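UPF0255 protein frsA (PDB 4I4C) probably hydrolyses carboxylic esters as a serine esterase of the alpha/beta-hydrolase clan, releasing an alcohol and a carboxylate. Local coordinates at residues K165-Q170 / L184-T189; V251-F256 / Q286-A291; A25-M30 / Y316-A321. All coordinates share one frame; numbering follows the deposited sequence.

Contact 1 of 3, residues K165-Q170 / L184-T189; sequences KYIIKQ and LHLTNT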
loop_
_atom_site.group_PDB
_atom_site.type_symbol
_atom_site.label_atom_id
_atom_site.label_comp_id
_atom_site.label_asym_id
_atom_site.label_seq_id
_atom_site.Cartn_x
_atom_site.Cartn_y
_atom_site.Cartn_z
ATOM N N LYS A 165 -11.796 -20.101 -7.098
ATOM C CA LYS A 165 -11.516 -20.907 -8.276
ATOM C C LYS A 165 -10.142 -20.534 -8.849
ATOM O O LYS A 165 -9.562 -21.286 -9.626
ATOM C CB LYS A 165 -12.612 -20.698 -9.326
ATOM C CG LYS A 165 -12.481 -19.396 -10.101
ATOM C CD LYS A 165 -13.778 -18.992 -10.801
ATOM C CE LYS A 165 -13.474 -18.197 -12.070
ATOM N NZ LYS A 165 -14.626 -17.383 -12.547
ATOM N N TYR A 166 -9.618 -19.372 -8.463
ATOM C CA TYR A 166 -8.282 -18.967 -8.900
ATOM C C TYR A 166 -7.222 -19.559 -7.987
ATOM O O TYR A 166 -7.514 -20.032 -6.898
ATOM C CB TYR A 166 -8.133 -17.448 -8.917
ATOM C CG TYR A 166 -9.043 -16.726 -9.879
ATOM C CD1 TYR A 166 -8.650 -16.491 -11.192
ATOM C CD2 TYR A 166 -10.284 -16.257 -9.473
ATOM C CE1 TYR A 166 -9.475 -15.821 -12.079
ATOM C CE2 TYR A 166 -11.117 -15.587 -10.356
ATOM C CZ TYR A 166 -10.707 -15.374 -11.659
ATOM O OH TYR A 166 -11.519 -14.710 -12.546
ATOM N N ILE A 167 -5.973 -19.506 -8.418
ATOM C CA ILE A 167 -4.926 -20.166 -7.666
ATOM C C ILE A 167 -4.012 -19.167 -6.975
ATOM O O ILE A 167 -3.361 -18.353 -7.632
ATOM C CB ILE A 167 -4.105 -21.092 -8.578
ATOM C CG1 ILE A 167 -5.027 -22.121 -9.245
ATOM C CG2 ILE A 167 -2.993 -21.756 -7.794
ATOM C CD1 ILE A 167 -4.290 -23.249 -9.918
ATOM N N ILE A 168 -3.964 -19.223 -5.647
ATOM C CA ILE A 168 -3.099 -18.304 -4.901
ATOM C C ILE A 168 -2.114 -19.064 -4.032
ATOM O O ILE A 168 -2.504 -19.798 -3.131
ATOM C CB ILE A 168 -3.886 -17.312 -4.016
ATOM C CG1 ILE A 168 -4.935 -16.551 -4.831
ATOM C CG2 ILE A 168 -2.928 -16.325 -3.344
ATOM C CD1 ILE A 168 -6.260 -17.249 -4.960
ATOM N N LYS A 169 -0.830 -18.883 -4.311
ATOM C CA LYS A 169 0.212 -19.546 -3.536
ATOM C C LYS A 169 0.997 -18.544 -2.698
ATOM O O LYS A 169 1.399 -17.487 -3.183
ATOM C CB LYS A 169 1.173 -20.290 -4.459
ATOM C CG LYS A 169 0.525 -21.354 -5.325
ATOM C CD LYS A 169 1.529 -21.872 -6.350
ATOM C CE LYS A 169 0.892 -22.819 -7.355
ATOM N NZ LYS A 169 0.677 -24.193 -6.810
ATOM N N GLN A 170 1.218 -18.878 -1.436
ATOM C CA GLN A 170 2.076 -18.062 -0.597
ATOM C C GLN A 170 3.522 -18.570 -0.707
ATOM O O GLN A 170 3.812 -19.708 -0.352
ATOM C CB GLN A 170 1.581 -18.082 0.849
ATOM C CG GLN A 170 2.252 -17.060 1.765
ATOM C CD GLN A 170 1.804 -17.186 3.220
ATOM O OE1 GLN A 170 2.133 -18.162 3.895
ATOM N NE2 GLN A 170 1.053 -16.197 3.702
ATOM N N LEU A 184 1.452 -15.257 -4.858
ATOM C CA LEU A 184 1.333 -15.455 -6.299
ATOM C C LEU A 184 -0.089 -15.843 -6.669
ATOM O O LEU A 184 -0.577 -16.891 -6.268
ATOM C CB LEU A 184 2.314 -16.540 -6.764
ATOM C CG LEU A 184 2.337 -16.908 -8.251
ATOM C CD1 LEU A 184 2.792 -15.719 -9.118
ATOM C CD2 LEU A 184 3.244 -18.125 -8.472
ATOM N N HIS A 185 -0.752 -14.979 -7.422
ATOM C CA HIS A 185 -2.118 -15.197 -7.868
ATOM C C HIS A 185 -2.111 -15.649 -9.323
ATOM O O HIS A 185 -1.646 -14.916 -10.193
ATOM C CB HIS A 185 -2.911 -13.891 -7.777
ATOM C CG HIS A 185 -2.821 -13.226 -6.442
ATOM N ND1 HIS A 185 -1.651 -12.703 -5.947
ATOM C CD2 HIS A 185 -3.770 -13.005 -5.497
ATOM C CE1 HIS A 185 -1.877 -12.186 -4.745
ATOM N NE2 HIS A 185 -3.150 -12.358 -4.455
ATOM N N LEU A 186 -2.642 -16.836 -9.592
ATOM C CA LEU A 186 -2.682 -17.355 -10.959
ATOM C C LEU A 186 -4.110 -17.663 -11.406
ATOM O O LEU A 186 -4.933 -18.085 -10.602
ATOM C CB LEU A 186 -1.832 -18.615 -11.050
ATOM C CG LEU A 186 -0.396 -18.444 -10.573
ATOM C CD1 LEU A 186 0.016 -19.645 -9.752
ATOM C CD2 LEU A 186 0.545 -18.240 -11.764
ATOM N N THR A 187 -4.410 -17.452 -12.688
ATOM C CA THR A 187 -5.721 -17.816 -13.229
ATOM C C THR A 187 -5.843 -19.332 -13.325
ATOM O O THR A 187 -6.923 -19.910 -13.125
ATOM C CB THR A 187 -5.953 -17.217 -14.616
ATOM O OG1 THR A 187 -4.881 -17.607 -15.477
ATOM C CG2 THR A 187 -5.997 -15.702 -14.538
ATOM N N ASN A 188 -4.713 -19.960 -13.632
ATOM C CA ASN A 188 -4.594 -21.405 -13.720
ATOM C C ASN A 188 -3.118 -21.755 -13.784
ATOM O O ASN A 188 -2.258 -20.865 -13.761
ATOM C CB ASN A 188 -5.325 -21.954 -14.951
ATOM C CG ASN A 188 -4.855 -21.328 -16.241
ATOM O OD1 ASN A 188 -3.710 -21.509 -16.650
ATOM N ND2 ASN A 188 -5.746 -20.598 -16.906
ATOM N N THR A 189 -2.820 -23.044 -13.866
ATOM C CA THR A 189 -1.441 -23.468 -14.068
ATOM C C THR A 189 -1.292 -24.270 -15.357
ATOM O O THR A 189 -0.389 -25.095 -15.473
ATOM C CB THR A 189 -0.921 -24.286 -12.876
ATOM O OG1 THR A 189 -1.823 -25.370 -12.613
ATOM C CG2 THR A 189 -0.805 -23.400 -11.637
#

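Contact 2 of 3, residues V251-F256 / Q286-A291; sequences VLNELF and QEKIKA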
loop_
_atom_site.group_PDB
_atom_site.type_symbol
_atom_site.label_atom_id
_atom_site.label_comp_id
_atom_site.label_asym_id
_atom_site.label_seq_id
_atom_site.Cartn_x
_atom_site.Cartn_y
_atom_site.Cartn_z
ATOM N N VAL A 251 13.018 -11.243 -5.206
ATOM C CA VAL A 251 11.815 -11.915 -5.684
ATOM C C VAL A 251 11.909 -12.095 -7.204
ATOM O O VAL A 251 11.514 -13.132 -7.741
ATOM C CB VAL A 251 10.522 -11.151 -5.309
ATOM C CG1 VAL A 251 9.331 -11.757 -6.016
ATOM C CG2 VAL A 251 10.285 -11.172 -3.793
ATOM N N LEU A 252 12.449 -11.091 -7.895
ATOM C CA LEU A 252 12.664 -11.191 -9.342
ATOM C C LEU A 252 13.630 -12.331 -9.672
ATOM O O LEU A 252 13.346 -13.176 -10.527
ATOM C CB LEU A 252 13.176 -9.864 -9.917
ATOM C CG LEU A 252 13.578 -9.790 -11.397
ATOM C CD1 LEU A 252 12.412 -10.097 -12.325
ATOM C CD2 LEU A 252 14.167 -8.419 -11.719
ATOM N N ASN A 253 14.760 -12.368 -8.972
ATOM C CA ASN A 253 15.749 -13.418 -9.198
ATOM C C ASN A 253 15.233 -14.806 -8.855
ATOM O O ASN A 253 15.750 -15.805 -9.351
ATOM C CB ASN A 253 17.034 -13.129 -8.420
ATOM C CG ASN A 253 17.752 -11.898 -8.926
ATOM O OD1 ASN A 253 17.555 -11.473 -10.068
ATOM N ND2 ASN A 253 18.590 -11.313 -8.075
ATOM N N GLU A 254 14.212 -14.866 -8.003
ATOM C CA GLU A 254 13.607 -16.137 -7.630
ATOM C C GLU A 254 12.647 -16.695 -8.705
ATOM O O GLU A 254 12.402 -17.908 -8.760
ATOM C CB GLU A 254 12.887 -16.006 -6.282
ATOM C CG GLU A 254 12.315 -17.314 -5.757
ATOM C CD GLU A 254 13.396 -18.297 -5.357
ATOM O OE1 GLU A 254 14.529 -17.846 -5.085
ATOM O OE2 GLU A 254 13.114 -19.515 -5.312
ATOM N N LEU A 255 12.112 -15.824 -9.560
ATOM C CA LEU A 255 11.136 -16.264 -10.567
ATOM C C LEU A 255 11.678 -17.327 -11.535
ATOM O O LEU A 255 10.902 -18.062 -12.156
ATOM C CB LEU A 255 10.565 -15.073 -11.345
ATOM C CG LEU A 255 9.740 -14.061 -10.536
ATOM C CD1 LEU A 255 9.194 -12.968 -11.445
ATOM C CD2 LEU A 255 8.610 -14.739 -9.768
ATOM N N PHE A 256 13.002 -17.408 -11.659
ATOM C CA PHE A 256 13.633 -18.438 -12.484
ATOM C C PHE A 256 13.309 -19.831 -11.978
ATOM O O PHE A 256 13.179 -20.769 -12.764
ATOM C CB PHE A 256 15.157 -18.276 -12.508
ATOM C CG PHE A 256 15.627 -17.031 -13.195
ATOM C CD1 PHE A 256 15.485 -16.883 -14.568
ATOM C CD2 PHE A 256 16.228 -16.014 -12.471
ATOM C CE1 PHE A 256 15.924 -15.737 -15.208
ATOM C CE2 PHE A 256 16.672 -14.861 -13.104
ATOM C CZ PHE A 256 16.520 -14.725 -14.476
ATOM N N GLN A 286 17.420 -4.196 -16.393
ATOM C CA GLN A 286 16.805 -3.703 -17.617
ATOM C C GLN A 286 16.419 -4.792 -18.619
ATOM O O GLN A 286 15.719 -4.515 -19.597
ATOM C CB GLN A 286 17.700 -2.640 -18.269
ATOM C CG GLN A 286 18.155 -1.555 -17.303
ATOM C CD GLN A 286 18.500 -0.248 -18.004
ATOM O OE1 GLN A 286 18.208 -0.075 -19.188
ATOM N NE2 GLN A 286 19.123 0.675 -17.275
ATOM N N GLU A 287 16.867 -6.024 -18.384
ATOM C CA GLU A 287 16.526 -7.125 -19.287
ATOM C C GLU A 287 15.369 -7.937 -18.736
ATOM O O GLU A 287 14.425 -8.290 -19.462
ATOM C CB GLU A 287 17.735 -8.038 -19.529
ATOM C CG GLU A 287 18.684 -7.518 -20.619
ATOM C CD GLU A 287 17.973 -7.340 -21.951
ATOM O OE1 GLU A 287 17.403 -8.335 -22.453
ATOM O OE2 GLU A 287 17.971 -6.207 -22.486
ATOM N N LYS A 288 15.457 -8.226 -17.441
ATOM C CA LYS A 288 14.459 -9.027 -16.753
ATOM C C LYS A 288 13.121 -8.312 -16.621
ATOM O O LYS A 288 12.085 -8.962 -16.573
ATOM C CB LYS A 288 14.962 -9.442 -15.369
ATOM C CG LYS A 288 16.177 -10.352 -15.392
ATOM C CD LYS A 288 16.733 -10.532 -13.997
ATOM C CE LYS A 288 18.103 -11.185 -14.026
ATOM N NZ LYS A 288 18.802 -11.074 -12.709
ATOM N N ILE A 289 13.139 -6.981 -16.550
ATOM C CA ILE A 289 11.899 -6.211 -16.449
ATOM C C ILE A 289 11.450 -5.755 -17.834
ATOM O O ILE A 289 12.178 -5.049 -18.524
ATOM C CB ILE A 289 12.057 -4.984 -15.532
ATOM C CG1 ILE A 289 12.351 -5.422 -14.093
ATOM C CG2 ILE A 289 10.818 -4.099 -15.587
ATOM C CD1 ILE A 289 11.443 -6.544 -13.617
ATOM N N LYS A 290 10.252 -6.167 -18.233
ATOM C CA LYS A 290 9.725 -5.859 -19.561
ATOM C C LYS A 290 8.820 -4.626 -19.576
ATOM O O LYS A 290 8.639 -3.993 -20.617
ATOM C CB LYS A 290 8.961 -7.068 -20.100
ATOM C CG LYS A 290 9.838 -8.303 -20.320
ATOM C CD LYS A 290 11.037 -7.971 -21.228
ATOM C CE LYS A 290 11.830 -9.216 -21.635
ATOM N NZ LYS A 290 12.252 -10.050 -20.452
ATOM N N ALA A 291 8.247 -4.292 -18.421
ATOM C CA ALA A 291 7.346 -3.144 -18.325
ATOM C C ALA A 291 7.192 -2.698 -16.885
ATOM O O ALA A 291 7.241 -3.523 -15.989
ATOM C CB ALA A 291 5.979 -3.492 -18.901
#

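Contact 3 of 3, residues A25-M30 / Y316-A321; sequences ALTQYM and YLDVLA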
loop_
_atom_site.group_PDB
_atom_site.type_symbol
_atom_site.label_atom_id
_atom_site.label_comp_id
_atom_site.label_asym_id
_atom_site.label_seq_id
_atom_site.Cartn_x
_atom_site.Cartn_y
_atom_site.Cartn_z
ATOM N N ALA A 25 -1.844 8.035 19.915
ATOM C CA ALA A 25 -1.098 8.358 21.126
ATOM C C ALA A 25 0.162 7.514 21.216
ATOM O O ALA A 25 0.991 7.710 22.098
ATOM C CB ALA A 25 -1.988 8.129 22.380
ATOM N N LEU A 26 0.309 6.574 20.291
ATOM C CA LEU A 26 1.404 5.611 20.363
ATOM C C LEU A 26 2.799 6.198 20.168
ATOM O O LEU A 26 3.717 5.930 20.941
ATOM C CB LEU A 26 1.161 4.487 19.368
ATOM C CG LEU A 26 -0.012 3.593 19.786
ATOM C CD1 LEU A 26 -0.338 2.618 18.683
ATOM C CD2 LEU A 26 0.304 2.853 21.086
ATOM N N THR A 27 2.954 6.996 19.124
ATOM C CA THR A 27 4.265 7.480 18.741
ATOM C C THR A 27 4.723 8.538 19.722
ATOM O O THR A 27 3.972 9.461 20.052
ATOM C CB THR A 27 4.230 8.052 17.323
ATOM O OG1 THR A 27 3.668 7.072 16.438
ATOM C CG2 THR A 27 5.629 8.432 16.841
ATOM N N GLN A 28 5.959 8.392 20.189
ATOM C CA GLN A 28 6.546 9.330 21.138
ATOM C C GLN A 28 7.296 10.416 20.383
ATOM O O GLN A 28 8.117 10.127 19.508
ATOM C CB GLN A 28 7.502 8.601 22.080
ATOM C CG GLN A 28 6.829 7.558 22.955
ATOM C CD GLN A 28 5.956 8.189 24.027
ATOM O OE1 GLN A 28 6.456 8.694 25.034
ATOM N NE2 GLN A 28 4.645 8.177 23.806
ATOM N N TYR A 29 7.002 11.667 20.713
ATOM C CA TYR A 29 7.678 12.797 20.087
ATOM C C TYR A 29 8.423 13.612 21.136
ATOM O O TYR A 29 7.966 13.740 22.272
ATOM C CB TYR A 29 6.667 13.697 19.374
ATOM C CG TYR A 29 6.105 13.116 18.096
ATOM C CD1 TYR A 29 4.985 12.283 18.110
ATOM C CD2 TYR A 29 6.699 13.406 16.870
ATOM C CE1 TYR A 29 4.470 11.755 16.920
ATOM C CE2 TYR A 29 6.210 12.891 15.700
ATOM C CZ TYR A 29 5.095 12.072 15.719
ATOM O OH TYR A 29 4.636 11.570 14.521
ATOM N N MET A 30 9.559 14.175 20.749
ATOM C CA MET A 30 10.275 15.102 21.618
ATOM C C MET A 30 9.369 16.302 21.867
ATOM O O MET A 30 8.565 16.647 21.003
ATOM C CB MET A 30 11.572 15.551 20.951
ATOM C CG MET A 30 12.595 14.435 20.721
ATOM S SD MET A 30 13.111 13.592 22.235
ATOM C CE MET A 30 13.438 14.982 23.300
ATOM N N TYR A 316 0.984 10.742 8.883
ATOM C CA TYR A 316 2.111 10.441 7.981
ATOM C C TYR A 316 3.437 10.358 8.731
ATOM O O TYR A 316 4.246 9.448 8.495
ATOM C CB TYR A 316 2.183 11.434 6.801
ATOM C CG TYR A 316 0.940 11.372 5.916
ATOM C CD1 TYR A 316 0.826 10.409 4.912
ATOM C CD2 TYR A 316 -0.130 12.252 6.104
ATOM C CE1 TYR A 316 -0.308 10.329 4.113
ATOM C CE2 TYR A 316 -1.275 12.182 5.298
ATOM C CZ TYR A 316 -1.350 11.214 4.306
ATOM O OH TYR A 316 -2.466 11.117 3.499
ATOM N N LEU A 317 3.660 11.308 9.630
ATOM C CA LEU A 317 4.859 11.299 10.451
ATOM C C LEU A 317 4.881 10.061 11.366
ATOM O O LEU A 317 5.940 9.478 11.587
ATOM C CB LEU A 317 4.959 12.603 11.246
ATOM C CG LEU A 317 5.161 13.853 10.376
ATOM C CD1 LEU A 317 4.925 15.132 11.187
ATOM C CD2 LEU A 317 6.563 13.857 9.770
ATOM N N ASP A 318 3.712 9.644 11.863
ATOM C CA ASP A 318 3.623 8.437 12.694
ATOM C C ASP A 318 3.998 7.191 11.878
ATOM O O ASP A 318 4.775 6.344 12.328
ATOM C CB ASP A 318 2.215 8.248 13.287
ATOM C CG ASP A 318 1.861 9.256 14.407
ATOM O OD1 ASP A 318 2.720 10.038 14.888
ATOM O OD2 ASP A 318 0.683 9.232 14.833
ATOM N N VAL A 319 3.434 7.067 10.679
ATOM C CA VAL A 319 3.797 5.961 9.794
ATOM C C VAL A 319 5.307 5.938 9.482
ATOM O O VAL A 319 5.936 4.877 9.504
ATOM C CB VAL A 319 3.008 6.003 8.471
ATOM C CG1 VAL A 319 3.626 5.057 7.438
ATOM C CG2 VAL A 319 1.559 5.651 8.714
ATOM N N LEU A 320 5.871 7.108 9.202
ATOM C CA LEU A 320 7.292 7.217 8.899
ATOM C C LEU A 320 8.173 6.799 10.082
ATOM O O LEU A 320 9.125 6.030 9.913
ATOM C CB LEU A 320 7.630 8.627 8.418
ATOM C CG LEU A 320 7.064 8.917 7.026
ATOM C CD1 LEU A 320 7.212 10.371 6.692
ATOM C CD2 LEU A 320 7.774 8.043 5.997
ATOM N N ALA A 321 7.840 7.296 11.273
ATOM C CA ALA A 321 8.530 6.911 12.491
ATOM C C ALA A 321 8.473 5.408 12.721
ATOM O O ALA A 321 9.453 4.802 13.146
ATOM C CB ALA A 321 7.934 7.646 13.689
HETATM O O HOH W 1 0.895 7.530 17.022
HETATM O O HOH W 2 4.874 5.209 15.029
#

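Contact 1 of 3, residues K165-Q170 / L184-T189
The imidazole of His185 carries Ile168 on one of its faces: methyl CG2 stands 4.2 Å from the ring centroid, offset toward the rim near CD2, a CH-pi contact. Ile168 CG1 also reaches CD2 of His185, at 3.8 Å. Both imidazole nitrogens are hydrogen-bonded, NE2 to the Tyr157 hydroxyl and ND1 to the Met224 carbonyl oxygen, which fixes the ring's rotation. Histidine suits the place because it can bond through both nitrogens and still give a face to beta-branched isoleucine, a natural strand residue. The second flat group, the phenol of Tyr166, meets the segment 184-189 with its edge: CD1 lies 3.8 Å from Thr187 CA, in the ring plane. Phe213 packs edge-to-face with this tyrosine.

Behind the rings runs an antiparallel pairing. Ile167 and Leu186 form a hydrogen-bonded pair, with Ile167 N to Leu186 O at 2.8 Å and Leu186 N to Ile167 O at 2.6 Å; Lys169 and Leu184 form the next, while Ile168 and His185 between them are non-hydrogen-bonded. Alternation therefore sends Ile167, Lys169, Leu184 and Leu186 to the sheet face that Ile168 and His185 do not share. There Leu186 CD1 lies 4.1 Å from Lys169 CE, so the lysine lends its aliphatic chain to the apolar patch, and its charge has a cation-pi partner in Tyr260. For Ile167, chi1 -57° sets CG1 anti to the carbonyl carbon, and an extended chi2 (-168°) carries CD1 to Thr189 CG2, 3.9 Å away.

This is the open end of the beta hairpin 167-175/178-186, whose first strand is an outermost strand of the mixed alpha/beta-hydrolase sheet.

Contact 2 of 3, residues V251-F256 / Q286-A291
Lys288 NZ donates to the side-chain carbonyl of Asn253 at 2.9 Å from OD1, the one hydrogen bond that joins the two segments. The ammonium does not lie in the amide plane: it is tilted 33° from it, with a C=O...N angle of 144°. The Asn253 side chain crosses that of Lys288 at about a right angle. The same ammonium has a second, weaker partner in the carboxylate of Glu285, a long ion pair.

The methylenes of Lys288 also take part. Beyond CG the chain is extended, which carries it from the 286-291 loop past three residues of 251-256. Near its root, CB rests 3.9 Å from Leu252 CD2, and farther along CD approaches the same methyl at 4.0 Å. CE then comes to the edge of the Phe256 ring, 3.9 Å from CZ and in the plane of the ring, so the ammonium-bearing carbon faces the rim and not the pi cloud. Phe256 also packs edge-to-face with His263.

Deeper in, Leu252 has CG anti to the backbone N (chi1 175°) and its two methyls both touch Ile289 CD1, CD2 at 3.8 Å and CD1 at 3.9 Å. Both residues are buried, and their branched ends can meet each other and Val266 of strand 266-271 at once.

The chemistry is thus graded: Leu252 and Ile289 are buried, Lys288 and Asn253 partly exposed and Phe256 exposed. A long amphipathic lysine fits such a boundary: its carbons can be partly buried while its charge, probably stabilised by the amide oxygen and the nearby glutamate, is probably nearer the surface.

Contact 3 of 3, residues A25-M30 / Y316-A321
A short N-terminal segment, with the small strand 28-29, packs here against helix 314-323 of the alpha/beta-hydrolase chain, and Asp318 is the focus of the contact. The hydroxyl of Tyr29 donates to Asp318 OD1 in a very short hydrogen bond of 2.5 Å, a length to be read with caution. OD1 lies at the edge of the phenol, near its plane, and the ring and carboxylate planes are turned 40° apart. A phenol suits this place because it carries a donor at the far end of a rigid ring that reaches the buried carboxylate. Asp318 OD2 is hydrogen-bonded to Tyr49, so each carboxylate oxygen has a phenol partner, and the pair may help stabilise a negative charge.

Two waters complete the polar join. Water 1 accepts from Thr27 N at 3.0 Å and donates weakly to Asp318 OD2; water 2 lies 2.6 Å from Thr27 OG1 and donates to Asp318 O at 2.9 Å. Thr27 serves both chemistries: chi1 -53° puts OG1 beside the backbone N, near water 2, and leaves CG2 anti to N, 4.0 Å from the small Ala321 CB. On the preceding turn, Leu317 CB lies 3.4 Å from Tyr29 OH.

Strand 28-29 pairs in parallel with strand 328-329, where Val329 touches Thr27, Tyr29 and Ala321, while Leu37 of helix 31-44 and Ile331 of helix 331-337 both pack on Tyr29 and Leu317.

How the contacts relate
Contacts 1 and 2 both belong to the region of the main mixed sheet, their centres about 19 Å apart, but hold different elements: contact 1 pairs two strands at its edge, whereas contact 2 packs the C-terminal part of helix 246-254 and a loop beside its inner strand 266-271. Contact 3 lies on the opposite side of the chain's centre, about 38 Å and 36 Å away between centres, and joins segments 286 residues apart in sequence. It is the buried one, relying on a carboxylate, a phenol and two waters, with Tyr49 as an outside phenol; the others are partly buried. Backbone hydrogen bonds dominate contact 1, while contact 2 depends on apolar side chains and a single lysine-to-amide bond.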